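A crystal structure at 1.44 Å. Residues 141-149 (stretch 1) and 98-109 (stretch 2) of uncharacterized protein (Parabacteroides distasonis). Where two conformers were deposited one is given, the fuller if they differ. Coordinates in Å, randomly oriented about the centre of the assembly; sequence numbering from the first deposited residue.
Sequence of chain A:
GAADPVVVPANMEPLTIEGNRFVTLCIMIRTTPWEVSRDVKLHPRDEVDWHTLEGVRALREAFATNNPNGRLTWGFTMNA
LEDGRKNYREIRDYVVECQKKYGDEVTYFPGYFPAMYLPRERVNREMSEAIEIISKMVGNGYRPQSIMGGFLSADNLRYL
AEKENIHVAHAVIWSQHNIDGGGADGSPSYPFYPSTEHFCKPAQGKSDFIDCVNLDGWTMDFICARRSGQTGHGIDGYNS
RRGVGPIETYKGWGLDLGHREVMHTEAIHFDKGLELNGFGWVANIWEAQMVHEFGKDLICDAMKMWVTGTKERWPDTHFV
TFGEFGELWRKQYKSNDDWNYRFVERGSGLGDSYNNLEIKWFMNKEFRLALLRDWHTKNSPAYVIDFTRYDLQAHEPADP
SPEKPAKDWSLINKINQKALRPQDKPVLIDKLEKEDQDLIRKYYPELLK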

# COMPACT_ATOMS: atom_id res chain seq x y z
N GLY A 141 25.90 8.08 8.40
CA GLY A 141 25.80 7.22 7.22
C GLY A 141 24.46 6.58 6.98
O GLY A 141 24.34 5.73 6.13
N TYR A 142 23.47 7.01 7.74
CA TYR A 142 22.11 6.47 7.63
C TYR A 142 21.60 6.49 6.21
O TYR A 142 21.72 7.51 5.51
CB TYR A 142 21.14 7.28 8.50
CG TYR A 142 19.73 6.76 8.40
CD1 TYR A 142 19.36 5.61 9.06
CD2 TYR A 142 18.82 7.36 7.56
CE1 TYR A 142 18.08 5.06 8.91
CE2 TYR A 142 17.54 6.85 7.40
CZ TYR A 142 17.17 5.70 8.07
OH TYR A 142 15.93 5.19 7.90
N ARG A 143 21.01 5.39 5.79
CA ARG A 143 20.25 5.36 4.56
C ARG A 143 18.96 4.60 4.81
O ARG A 143 18.96 3.57 5.49
CB ARG A 143 21.04 4.68 3.46
CG ARG A 143 22.32 5.42 3.10
CD ARG A 143 23.12 4.69 2.09
NE ARG A 143 22.41 4.59 0.82
CZ ARG A 143 22.34 5.55 -0.08
NH1 ARG A 143 22.90 6.73 0.14
NH2 ARG A 143 21.66 5.32 -1.19
N PRO A 144 17.83 5.10 4.29
CA PRO A 144 16.59 4.36 4.47
C PRO A 144 16.61 3.02 3.73
O PRO A 144 17.39 2.86 2.79
CB PRO A 144 15.55 5.33 3.91
CG PRO A 144 16.24 6.02 2.85
CD PRO A 144 17.65 6.26 3.40
N GLN A 145 15.78 2.08 4.14
CA GLN A 145 15.66 0.80 3.46
C GLN A 145 14.53 0.81 2.42
O GLN A 145 14.46 -0.11 1.62
CB GLN A 145 15.44 -0.33 4.46
CG GLN A 145 16.65 -0.61 5.32
CD GLN A 145 16.38 -1.69 6.34
OE1 GLN A 145 15.53 -1.51 7.21
NE2 GLN A 145 17.10 -2.81 6.24
N SER A 146 13.69 1.85 2.41
CA SER A 146 12.58 1.96 1.44
C SER A 146 12.42 3.41 1.04
O SER A 146 13.00 4.31 1.70
CB SER A 146 11.26 1.47 2.06
OG SER A 146 10.81 2.35 3.07
N ILE A 147 11.66 3.62 -0.04
CA ILE A 147 11.10 4.91 -0.43
C ILE A 147 9.58 4.75 -0.45
O ILE A 147 9.07 3.74 -0.93
CB ILE A 147 11.59 5.32 -1.84
CG1 ILE A 147 13.09 5.54 -1.82
CG2 ILE A 147 10.86 6.57 -2.39
CD1 ILE A 147 13.59 6.85 -1.16
N MSE A 148 8.86 5.77 0.03
CA MSE A 148 7.39 5.77 0.06
C MSE A 148 6.88 6.47 -1.19
O MSE A 148 6.49 7.63 -1.16
CB MSE A 148 6.86 6.46 1.32
CG MSE A 148 7.31 5.81 2.63
SE MSE A 148 6.83 3.91 2.84
CE MSE A 148 4.91 4.08 2.81
N GLY A 149 6.95 5.76 -2.31
CA GLY A 149 6.75 6.39 -3.61
C GLY A 149 5.32 6.56 -4.08
O GLY A 149 5.01 7.55 -4.76
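Stretch 2, residues 98-109: CQKKYGDEVTYF

What holds the two stretches together most firmly? Four hydrogen bonds not marked weak join the stretches, three of which involve a side chain. The hydroxyl of Thr107 gives its proton to the carbonyl of Ser146, with OG1 2.6 Å from O. The carboxylate of Glu105 reaches the residue just before the weakly bonded strand 146-148: its OE2 accepts a bond from Gln145 N at 2.9 Å. Farther back, Val106 N donates to Tyr142 OH at 3.0 Å, nearly straight at 169°, so a tyrosine hydroxyl serves a strand amide.

Do the backbones pair as in a regular sheet? Only one bond between the two stretches joins main chain to main chain, from Met148 N to Tyr108 O at 2.9 Å. Residues 105-108 form an extended strand that runs in broadly the same direction as 146-148, but the axes cross at -55° and approach to 5.5 Å. The chains draw together toward their C-terminal ends, where the CA atoms of Met148 and Phe109 are 4.7 Å apart; those of Ile147 and Tyr108 are 5.6 Å apart.

How does stretch 2 arrive at this strand? Its helix ends at Tyr102, and Gly103, with positive phi, leaves the helical conformation before the chain extends from Glu105. From the helix, Gln99 still touches stretch 1, its NE2 lying 3.7 Å from Tyr142 CE1.

What packs beside the hydrogen bonds? Pro144 directs its CB toward stretch 2, 3.2 Å from Val106 O and 3.5 Å from Thr107 OG1. Ile147 CD1 lies 4.0 Å from Tyr108 CB. At the far end, selenomethionine Met148 sets its CB over the face of the Phe109 ring, 3.9 Å from the centroid, in a CH-pi contact, while Phe109 CA approaches Met148 O at 3.3 Å.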

# COMPACT_ATOMS: atom_id res chain seq x y z
N CYS A 98 13.69 9.95 17.06
CA CYS A 98 12.93 8.68 16.95
C CYS A 98 13.69 7.58 16.21
O CYS A 98 13.61 6.40 16.54
CB CYS A 98 11.60 8.93 16.24
SG CYS A 98 10.40 9.86 17.21
N GLN A 99 14.44 7.96 15.18
CA GLN A 99 15.28 7.01 14.48
C GLN A 99 16.26 6.37 15.49
O GLN A 99 16.44 5.16 15.51
CB GLN A 99 15.99 7.69 13.31
CG GLN A 99 16.75 6.78 12.39
CD GLN A 99 18.04 6.24 12.98
OE1 GLN A 99 18.74 6.94 13.71
NE2 GLN A 99 18.39 5.01 12.60
N LYS A 100 16.87 7.20 16.31
CA LYS A 100 17.86 6.75 17.29
C LYS A 100 17.23 5.94 18.42
O LYS A 100 17.77 4.90 18.86
CB LYS A 100 18.62 7.97 17.83
CG LYS A 100 19.50 8.61 16.77
CD LYS A 100 20.18 9.88 17.30
CE LYS A 100 20.94 10.61 16.17
NZ LYS A 100 21.39 11.97 16.61
N LYS A 101 16.08 6.40 18.91
CA LYS A 101 15.46 5.79 20.08
C LYS A 101 14.71 4.51 19.78
O LYS A 101 14.80 3.55 20.56
CB LYS A 101 14.51 6.78 20.74
CG LYS A 101 13.88 6.26 22.03
CD LYS A 101 13.01 7.31 22.71
CE LYS A 101 13.84 8.32 23.45
NZ LYS A 101 14.64 7.66 24.51
N TYR A 102 13.97 4.50 18.67
CA TYR A 102 13.06 3.41 18.35
C TYR A 102 13.51 2.58 17.17
O TYR A 102 12.95 1.50 16.92
CB TYR A 102 11.65 3.97 18.01
CG TYR A 102 11.01 4.78 19.09
CD1 TYR A 102 10.60 4.21 20.27
CD2 TYR A 102 10.83 6.14 18.92
CE1 TYR A 102 10.00 4.99 21.25
CE2 TYR A 102 10.25 6.91 19.88
CZ TYR A 102 9.84 6.34 21.06
OH TYR A 102 9.28 7.10 22.08
N GLY A 103 14.43 3.11 16.37
CA GLY A 103 14.77 2.47 15.11
C GLY A 103 13.71 2.74 14.05
O GLY A 103 13.56 1.97 13.08
N ASP A 104 12.98 3.84 14.19
CA ASP A 104 12.07 4.26 13.11
C ASP A 104 12.92 4.51 11.85
O ASP A 104 14.08 4.87 11.95
CB ASP A 104 11.30 5.54 13.45
CG ASP A 104 10.23 5.35 14.52
OD1 ASP A 104 9.83 4.18 14.77
OD2 ASP A 104 9.83 6.41 15.06
N GLU A 105 12.29 4.34 10.70
CA GLU A 105 12.88 4.65 9.40
C GLU A 105 12.54 6.11 9.05
O GLU A 105 11.48 6.62 9.42
CB GLU A 105 12.31 3.68 8.35
CG GLU A 105 12.73 3.87 6.93
CD GLU A 105 12.31 2.74 6.04
OE1 GLU A 105 11.15 2.30 6.11
OE2 GLU A 105 13.15 2.25 5.25
N VAL A 106 13.42 6.76 8.29
CA VAL A 106 13.21 8.11 7.80
C VAL A 106 13.45 8.10 6.31
O VAL A 106 14.54 7.74 5.84
CB VAL A 106 14.19 9.09 8.46
CG1 VAL A 106 13.88 10.56 8.00
CG2 VAL A 106 14.13 8.96 10.01
N THR A 107 12.41 8.44 5.55
CA THR A 107 12.56 8.39 4.11
C THR A 107 11.70 9.40 3.38
O THR A 107 11.07 10.27 3.97
CB THR A 107 12.31 6.93 3.57
OG1 THR A 107 12.87 6.84 2.25
CG2 THR A 107 10.79 6.57 3.56
N TYR A 108 11.83 9.36 2.06
CA TYR A 108 11.18 10.28 1.11
C TYR A 108 9.79 9.78 0.75
O TYR A 108 9.60 8.59 0.45
CB TYR A 108 12.06 10.39 -0.14
CG TYR A 108 11.67 11.44 -1.15
CD1 TYR A 108 11.27 12.69 -0.75
CD2 TYR A 108 11.74 11.19 -2.52
CE1 TYR A 108 10.90 13.68 -1.69
CE2 TYR A 108 11.41 12.18 -3.45
CZ TYR A 108 10.97 13.42 -3.01
OH TYR A 108 10.57 14.48 -3.83
N PHE A 109 8.84 10.70 0.73
CA PHE A 109 7.42 10.45 0.39
C PHE A 109 6.98 11.55 -0.57
O PHE A 109 6.43 12.57 -0.15
CB PHE A 109 6.55 10.47 1.66
CG PHE A 109 5.22 9.79 1.52
CD1 PHE A 109 4.43 9.96 0.42
CD2 PHE A 109 4.74 8.98 2.53
CE1 PHE A 109 3.18 9.32 0.31
CE2 PHE A 109 3.53 8.34 2.44
CZ PHE A 109 2.75 8.50 1.30